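Local structure of putative S41 protease (Bacteroides fragilis NCTC 9343, 3K50) at residues N195-G200 with G303-V308; L275-E280 with N313-V318. The protein is of unknown function but belongs to peptidase family S41, whose active members are serine proteases; its own proteolytic activity is not established. One frame throughout, in Å; residues are numbered along the deposited sequence.

Both interactions lie in the S41 peptidase region, at helix 304-312. Interaction 1 packs the loop after strand 187-194 on the helix's first turn; in interaction 2 Phe-277, which also touches Leu-312, meets the turn leading into strand 317-322. The segments alternate along the chain: 195-200, 275-280, 303-308, 313-318. The centres are about 15 Å apart, and the sites touch where CE of selenomethionine Met-307 packs 4.3 Å from CD1 of Leu-275. Strands 187-194 and 317-322 share a six-stranded mixed sheet, whereas 273-276 belongs to a separate antiparallel sheet; interaction 2 thus connects the two sheets beside the helix, about 21 Å from the chain centre against 7 Å for interaction 1.

Interaction 1: residues N195-G200 with G303-V308; sequences NEFKAG and GAAEMV
Phe-197 lies on the first turn of helix 304-312, where Ala-304, Ala-305 and Val-308 make the surface that receives its ring. Active S41 peptidases carry an SxxE pattern at the start of the corresponding helix; here it reads GAAE, and the N-cap residue Gly-303 probably falls at the serine position. The contact would then lie beside the equivalent of the active site, with the usual nucleophile missing. The CB of Ala-304 sits over one face of the Phe-197 ring, 4.1 Å from the centroid and 22° off the normal, which meets the geometry of a CH-pi contact. It is displaced toward the CB-bearing end, and its nearest ring atom is CG of Phe-197 at 3.8 Å. The far end of the ring reaches along the helix: CE1 of Phe-197 comes within 3.6 Å of the CA of Ala-305, and CE2 lies 3.7 Å from CG2 of Val-308, both approached obliquely. With CG anti to its carbonyl carbon (chi1 -69°), Phe-197 directs its ring to the helix from the centre of an inverse gamma turn. Backbone hydrogen bonds to Gly-236 and Ser-238 hold that turn, while Cys-241, Ala-242 and Leu-245 of helix 239-249 and the edge-to-face ring of Tyr-194 also border the phenyl group. Glu-306 points its CB away from the loop, and its OE1 accepts from N of the N-cap residue Gly-303 at 2.8 Å through the anti lone pair. OE1 is also bonded to the backbone N of Glu-328, and OE2 to OG1 of Thr-325 and N of Gly-327, so both buried oxygens are satisfied. No hydrogen bond crosses between the two segments; apolar shape and dispersion match loop to helix, and the polar bonds of Glu-306 lie away from the phenyl ring.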
ATOM      1  N   ASN A 195      -0.815  -1.864   6.022  1.00 29.66           N
ATOM      2  CA  ASN A 195      -0.253  -2.035   4.660  1.00 30.56           C
ATOM      3  C   ASN A 195      -1.196  -2.374   3.524  1.00 31.02           C
ATOM      4  O   ASN A 195      -0.769  -2.383   2.397  1.00 30.09           O
ATOM      5  CB  ASN A 195       0.888  -3.080   4.713  1.00 28.24           C
ATOM      6  CG  ASN A 195       1.980  -2.821   3.670  1.00 35.51           C
ATOM      7  OD1 ASN A 195       2.396  -1.697   3.486  1.00 36.49           O
ATOM      8  ND2 ASN A 195       2.394  -3.856   2.969  1.00 31.54           N
ATOM      9  N   GLU A 196      -2.467  -2.628   3.819  1.00 32.06           N
ATOM     10  CA  GLU A 196      -3.400  -3.018   2.798  1.00 31.76           C
ATOM     11  C   GLU A 196      -4.806  -2.864   3.327  1.00 32.33           C
ATOM     12  O   GLU A 196      -5.085  -3.256   4.449  1.00 30.65           O
ATOM     13  CB  GLU A 196      -3.163  -4.490   2.393  1.00 33.17           C
ATOM     14  CG  GLU A 196      -3.900  -4.871   1.209  1.00 36.83           C
ATOM     15  CD  GLU A 196      -3.802  -6.352   0.865  1.00 45.05           C
ATOM     16  OE1 GLU A 196      -3.270  -7.155   1.658  1.00 46.61           O
ATOM     17  OE2 GLU A 196      -4.296  -6.696  -0.225  1.00 42.27           O
ATOM     18  N   PHE A 197      -5.679  -2.236   2.531  1.00 30.26           N
ATOM     19  CA  PHE A 197      -7.084  -2.108   2.907  1.00 30.75           C
ATOM     20  C   PHE A 197      -7.800  -3.413   2.522  1.00 30.36           C
ATOM     21  O   PHE A 197      -8.463  -3.516   1.474  1.00 31.45           O
ATOM     22  CB  PHE A 197      -7.716  -0.873   2.235  1.00 30.85           C
ATOM     23  CG  PHE A 197      -7.178   0.440   2.771  1.00 27.84           C
ATOM     24  CD1 PHE A 197      -5.966   0.905   2.377  1.00 29.39           C
ATOM     25  CD2 PHE A 197      -7.906   1.190   3.676  1.00 35.54           C
ATOM     26  CE1 PHE A 197      -5.457   2.088   2.892  1.00 30.34           C
ATOM     27  CE2 PHE A 197      -7.406   2.369   4.192  1.00 34.70           C
ATOM     28  CZ  PHE A 197      -6.168   2.810   3.804  1.00 34.59           C
ATOM     29  N   LYS A 198      -7.720  -4.384   3.409  1.00 30.94           N
ATOM     30  CA  LYS A 198      -8.288  -5.701   3.181  1.00 33.20           C
ATOM     31  C   LYS A 198      -8.964  -6.150   4.477  1.00 31.78           C
ATOM     32  O   LYS A 198      -8.352  -6.093   5.524  1.00 33.85           O
ATOM     33  CB  LYS A 198      -7.149  -6.641   2.762  1.00 34.62           C
ATOM     34  CG  LYS A 198      -7.646  -7.941   2.133  1.00 38.86           C
ATOM     35  CD  LYS A 198      -6.497  -8.789   1.710  1.00 43.53           C
ATOM     36  CE  LYS A 198      -6.931 -10.108   1.146  1.00 52.80           C
ATOM     37  NZ  LYS A 198      -5.703 -10.869   0.789  1.00 61.10           N
ATOM     38  N   ALA A 199     -10.206  -6.602   4.385  1.00 30.12           N
ATOM     39  CA  ALA A 199     -11.033  -6.862   5.527  1.00 30.17           C
ATOM     40  C   ALA A 199     -10.694  -8.168   6.204  1.00 33.49           C
ATOM     41  O   ALA A 199     -10.754  -8.234   7.413  1.00 29.82           O
ATOM     42  CB  ALA A 199     -12.545  -6.784   5.123  1.00 33.05           C
ATOM     43  N   GLY A 200     -10.295  -9.185   5.429  1.00 35.03           N
ATOM     44  CA  GLY A 200      -9.956 -10.494   5.965  1.00 33.77           C
ATOM     45  C   GLY A 200      -9.326 -11.388   4.889  1.00 37.00           C
ATOM     46  O   GLY A 200      -9.234 -10.972   3.708  1.00 32.71           O
ATOM     47  N   GLY A 303      -4.747   4.839  -4.146  1.00 27.53           N
ATOM     48  CA  GLY A 303      -6.152   4.438  -4.111  1.00 28.96           C
ATOM     49  C   GLY A 303      -6.932   4.656  -2.850  1.00 27.97           C
ATOM     50  O   GLY A 303      -7.156   5.780  -2.420  1.00 31.80           O
ATOM     51  N   ALA A 304      -7.370   3.579  -2.235  1.00 32.57           N
ATOM     52  CA  ALA A 304      -8.017   3.698  -0.940  1.00 27.68           C
ATOM     53  C   ALA A 304      -7.140   4.490   0.045  1.00 28.57           C
ATOM     54  O   ALA A 304      -7.661   5.265   0.858  1.00 28.80           O
ATOM     55  CB  ALA A 304      -8.371   2.280  -0.390  1.00 26.25           C
ATOM     56  N   ALA A 305      -5.809   4.308  -0.022  1.00 30.63           N
ATOM     57  CA  ALA A 305      -4.873   4.986   0.877  1.00 31.99           C
ATOM     58  C   ALA A 305      -4.982   6.507   0.651  1.00 30.35           C
ATOM     59  O   ALA A 305      -4.967   7.289   1.575  1.00 31.80           O
ATOM     60  CB  ALA A 305      -3.458   4.498   0.637  1.00 32.74           C
ATOM     61  N   GLU A 306      -5.144   6.889  -0.590  1.00 31.08           N
ATOM     62  CA  GLU A 306      -5.276   8.303  -0.980  1.00 29.27           C
ATOM     63  C   GLU A 306      -6.646   8.858  -0.641  1.00 30.80           C
ATOM     64  O   GLU A 306      -6.793  10.051  -0.336  1.00 30.45           O
ATOM     65  CB  GLU A 306      -4.983   8.462  -2.446  1.00 30.34           C
ATOM     66  CG  GLU A 306      -3.528   8.174  -2.816  1.00 28.49           C
ATOM     67  CD  GLU A 306      -3.274   8.237  -4.301  1.00 34.46           C
ATOM     68  OE1 GLU A 306      -3.601   7.239  -5.013  1.00 29.12           O
ATOM     69  OE2 GLU A 306      -2.717   9.269  -4.749  1.00 33.78           O
HETATM   70  N   MSE A 307      -7.636   7.993  -0.678  1.00 31.65           N
HETATM   71  CA  MSE A 307      -9.016   8.342  -0.264  1.00 31.98           C
HETATM   72  C   MSE A 307      -9.073   8.747   1.196  1.00 30.67           C
HETATM   73  O   MSE A 307      -9.794   9.672   1.554  1.00 29.39           O
HETATM   74  CB  MSE A 307      -9.941   7.157  -0.534  1.00 33.38           C
HETATM   75  CG  MSE A 307     -11.436   7.287  -0.076  1.00 35.64           C
HETATM   76 SE   MSE A 307     -11.772   7.169   1.891  0.75 42.24          SE
HETATM   77  CE  MSE A 307     -13.729   6.403   2.049  1.00 34.80           C
ATOM     78  N   VAL A 308      -8.285   8.086   2.032  1.00 28.99           N
ATOM     79  CA  VAL A 308      -8.240   8.409   3.426  1.00 28.89           C
ATOM     80  C   VAL A 308      -7.706   9.798   3.611  1.00 28.72           C
ATOM     81  O   VAL A 308      -8.232  10.598   4.396  1.00 29.35           O
ATOM     82  CB  VAL A 308      -7.343   7.399   4.219  1.00 30.56           C
ATOM     83  CG1 VAL A 308      -7.102   7.929   5.626  1.00 32.45           C
ATOM     84  CG2 VAL A 308      -7.999   6.035   4.190  1.00 25.88           C
TER

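Interaction 2: residues L275-E280 with N313-V318; sequences LTFNPE and NPYMKV
Phe-277 and Tyr-315 form a T-shaped aromatic pair, with the edge of Phe-277 driven toward the face of Tyr-315. The planes stand at 89° and the centroids are 4.9 Å apart. The tight part is small: CE2 of Phe-277 lies 3.5 Å from CD2 of Tyr-315, toward the rim of the tyrosine ring, and CZ of Phe-277 is 3.6 Å from CD2 of Tyr-315. The CA atoms of Phe-277 and Tyr-315 are 10.6 Å apart; each CG is anti to its carbonyl carbon (chi1 about -70° in both), which sends the rings across the gap and past one another in opposite senses. This one ring pair makes essentially the whole contact, 100 Å² in all. On the solvent side of 275-280, an Asx turn shapes the chain: N of Glu-280 donates to OD1 of Asn-278 at 3.1 Å, from 43° out of the carbonyl plane, and Glu-280 is exposed. Tyr-315 is only partly exposed, and its OH is hydrogen-bonded to the backbone O of Leu-258, which helps fix the receiving face. Phe-277 is buried, touching Leu-259 of strand 258-263 and Leu-312 of helix 304-312, so the pair joins the end of strand 273-276 to the turn between that helix and strand 317-322.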
ATOM      1  N   LEU A 275     -20.943   7.435   2.030  1.00 28.78           N
ATOM      2  CA  LEU A 275     -20.317   6.884   3.246  1.00 31.21           C
ATOM      3  C   LEU A 275     -20.175   8.001   4.267  1.00 29.03           C
ATOM      4  O   LEU A 275     -19.756   9.131   3.956  1.00 30.40           O
ATOM      5  CB  LEU A 275     -18.967   6.278   2.923  1.00 26.82           C
ATOM      6  CG  LEU A 275     -18.945   5.177   1.827  1.00 28.85           C
ATOM      7  CD1 LEU A 275     -17.595   4.665   1.625  1.00 26.47           C
ATOM      8  CD2 LEU A 275     -19.953   4.000   2.139  1.00 27.41           C
ATOM      9  N   THR A 276     -20.518   7.681   5.502  1.00 29.24           N
ATOM     10  CA  THR A 276     -20.330   8.583   6.607  1.00 30.60           C
ATOM     11  C   THR A 276     -19.271   8.106   7.604  1.00 30.70           C
ATOM     12  O   THR A 276     -18.791   6.963   7.542  1.00 30.02           O
ATOM     13  CB  THR A 276     -21.638   8.713   7.420  1.00 32.84           C
ATOM     14  OG1 THR A 276     -21.923   7.449   8.092  1.00 30.87           O
ATOM     15  CG2 THR A 276     -22.776   9.142   6.521  1.00 33.12           C
ATOM     16  N   PHE A 277     -18.912   9.003   8.526  1.00 29.68           N
ATOM     17  CA  PHE A 277     -18.166   8.619   9.690  1.00 28.74           C
ATOM     18  C   PHE A 277     -19.240   7.842  10.467  1.00 26.74           C
ATOM     19  O   PHE A 277     -20.159   8.433  11.020  1.00 27.65           O
ATOM     20  CB  PHE A 277     -17.648   9.815  10.479  1.00 28.39           C
ATOM     21  CG  PHE A 277     -16.542  10.612   9.801  1.00 25.07           C
ATOM     22  CD1 PHE A 277     -15.238  10.194   9.837  1.00 33.21           C
ATOM     23  CD2 PHE A 277     -16.812  11.833   9.240  1.00 32.14           C
ATOM     24  CE1 PHE A 277     -14.224  10.945   9.251  1.00 27.89           C
ATOM     25  CE2 PHE A 277     -15.831  12.574   8.684  1.00 31.86           C
ATOM     26  CZ  PHE A 277     -14.538  12.146   8.671  1.00 29.26           C
ATOM     27  N   ASN A 278     -19.158   6.509  10.481  1.00 26.56           N
ATOM     28  CA  ASN A 278     -20.258   5.682  11.017  1.00 30.56           C
ATOM     29  C   ASN A 278     -19.895   4.968  12.308  1.00 31.00           C
ATOM     30  O   ASN A 278     -19.227   3.933  12.277  1.00 30.83           O
ATOM     31  CB  ASN A 278     -20.681   4.685   9.935  1.00 31.65           C
ATOM     32  CG  ASN A 278     -21.894   3.873  10.294  1.00 30.41           C
ATOM     33  OD1 ASN A 278     -22.444   3.904  11.425  1.00 28.12           O
ATOM     34  ND2 ASN A 278     -22.345   3.118   9.307  1.00 36.96           N
ATOM     35  N   PRO A 279     -20.390   5.482  13.443  1.00 33.42           N
ATOM     36  CA  PRO A 279     -19.981   4.926  14.714  1.00 33.01           C
ATOM     37  C   PRO A 279     -20.426   3.496  14.980  1.00 33.27           C
ATOM     38  O   PRO A 279     -19.810   2.801  15.799  1.00 31.26           O
ATOM     39  CB  PRO A 279     -20.553   5.920  15.744  1.00 32.97           C
ATOM     40  CG  PRO A 279     -21.766   6.499  15.069  1.00 36.19           C
ATOM     41  CD  PRO A 279     -21.364   6.586  13.599  1.00 33.32           C
ATOM     42  N   GLU A 280     -21.429   3.009  14.253  1.00 35.94           N
ATOM     43  CA  GLU A 280     -21.835   1.600  14.408  1.00 33.24           C
ATOM     44  C   GLU A 280     -20.769   0.636  13.837  1.00 31.10           C
ATOM     45  O   GLU A 280     -20.810  -0.553  14.098  1.00 31.18           O
ATOM     46  CB  GLU A 280     -23.167   1.345  13.717  1.00 32.00           C
ATOM     47  CG  GLU A 280     -24.403   1.770  14.502  1.00 39.11           C
ATOM     48  CD  GLU A 280     -24.643   3.247  14.526  1.00 52.42           C
ATOM     49  OE1 GLU A 280     -24.465   3.896  13.468  1.00 54.03           O
ATOM     50  OE2 GLU A 280     -25.054   3.762  15.605  1.00 58.55           O
ATOM     51  N   ASN A 313      -9.030  15.191   5.063  1.00 31.17           N
ATOM     52  CA  ASN A 313      -8.581  16.613   4.868  1.00 33.47           C
ATOM     53  C   ASN A 313      -9.541  17.705   5.315  1.00 35.63           C
ATOM     54  O   ASN A 313      -9.111  18.648   5.985  1.00 35.17           O
ATOM     55  CB  ASN A 313      -8.158  16.918   3.393  1.00 32.35           C
ATOM     56  CG  ASN A 313      -6.641  16.776   3.159  1.00 36.86           C
ATOM     57  OD1 ASN A 313      -5.873  16.944   4.099  1.00 33.73           O
ATOM     58  ND2 ASN A 313      -6.205  16.543   1.896  1.00 33.11           N
ATOM     59  N   PRO A 314     -10.805  17.641   4.887  1.00 33.99           N
ATOM     60  CA  PRO A 314     -11.793  18.666   5.294  1.00 35.30           C
ATOM     61  C   PRO A 314     -12.176  18.679   6.763  1.00 34.13           C
ATOM     62  O   PRO A 314     -12.746  19.654   7.219  1.00 31.56           O
ATOM     63  CB  PRO A 314     -13.048  18.279   4.501  1.00 35.26           C
ATOM     64  CG  PRO A 314     -12.582  17.397   3.423  1.00 35.51           C
ATOM     65  CD  PRO A 314     -11.376  16.711   3.903  1.00 34.19           C
ATOM     66  N   TYR A 315     -11.885  17.603   7.487  1.00 29.86           N
ATOM     67  CA  TYR A 315     -12.338  17.472   8.863  1.00 32.95           C
ATOM     68  C   TYR A 315     -11.287  17.544   9.967  1.00 34.39           C
ATOM     69  O   TYR A 315     -11.655  17.570  11.128  1.00 34.47           O
ATOM     70  CB  TYR A 315     -13.012  16.121   9.011  1.00 30.09           C
ATOM     71  CG  TYR A 315     -14.323  16.042   8.324  1.00 27.43           C
ATOM     72  CD1 TYR A 315     -15.434  16.662   8.874  1.00 32.88           C
ATOM     73  CD2 TYR A 315     -14.474  15.349   7.109  1.00 30.47           C
ATOM     74  CE1 TYR A 315     -16.677  16.605   8.234  1.00 30.26           C
ATOM     75  CE2 TYR A 315     -15.725  15.313   6.447  1.00 29.97           C
ATOM     76  CZ  TYR A 315     -16.818  15.907   7.049  1.00 33.57           C
ATOM     77  OH  TYR A 315     -18.048  15.858   6.466  1.00 28.97           O
HETATM   78  N   MSE A 316     -10.019  17.469   9.597  1.00 32.05           N
HETATM   79  CA  MSE A 316      -8.939  17.445  10.559  1.00 32.55           C
HETATM   80  C   MSE A 316      -7.663  17.878   9.820  1.00 35.15           C
HETATM   81  O   MSE A 316      -7.670  18.043   8.576  1.00 28.78           O
HETATM   82  CB  MSE A 316      -8.851  16.048  11.247  1.00 37.07           C
HETATM   83  CG  MSE A 316      -8.489  14.913  10.401  1.00 32.48           C
HETATM   84 SE   MSE A 316      -8.636  13.136  11.232  0.75 26.47          SE
HETATM   85  CE  MSE A 316      -7.422  13.067  12.868  1.00 26.86           C
ATOM     86  N   LYS A 317      -6.619  18.169  10.607  1.00 33.59           N
ATOM     87  CA  LYS A 317      -5.312  18.532  10.091  1.00 32.98           C
ATOM     88  C   LYS A 317      -4.574  17.243   9.752  1.00 28.41           C
ATOM     89  O   LYS A 317      -4.299  16.358  10.637  1.00 27.44           O
ATOM     90  CB  LYS A 317      -4.511  19.363  11.131  1.00 32.60           C
ATOM     91  CG  LYS A 317      -3.123  19.844  10.608  1.00 34.96           C
ATOM     92  CD  LYS A 317      -2.393  20.693  11.695  1.00 38.28           C
ATOM     93  CE  LYS A 317      -0.973  21.140  11.324  1.00 52.81           C
ATOM     94  NZ  LYS A 317      -0.241  21.558  12.582  1.00 55.44           N
ATOM     95  N   VAL A 318      -4.278  17.098   8.477  1.00 30.94           N
ATOM     96  CA  VAL A 318      -3.632  15.914   7.939  1.00 29.86           C
ATOM     97  C   VAL A 318      -2.238  16.372   7.475  1.00 33.66           C
ATOM     98  O   VAL A 318      -2.143  17.264   6.655  1.00 27.28           O
ATOM     99  CB  VAL A 318      -4.426  15.338   6.744  1.00 31.23           C
ATOM    100  CG1 VAL A 318      -3.717  14.111   6.169  1.00 28.80           C
ATOM    101  CG2 VAL A 318      -5.801  14.963   7.158  1.00 25.95           C
TER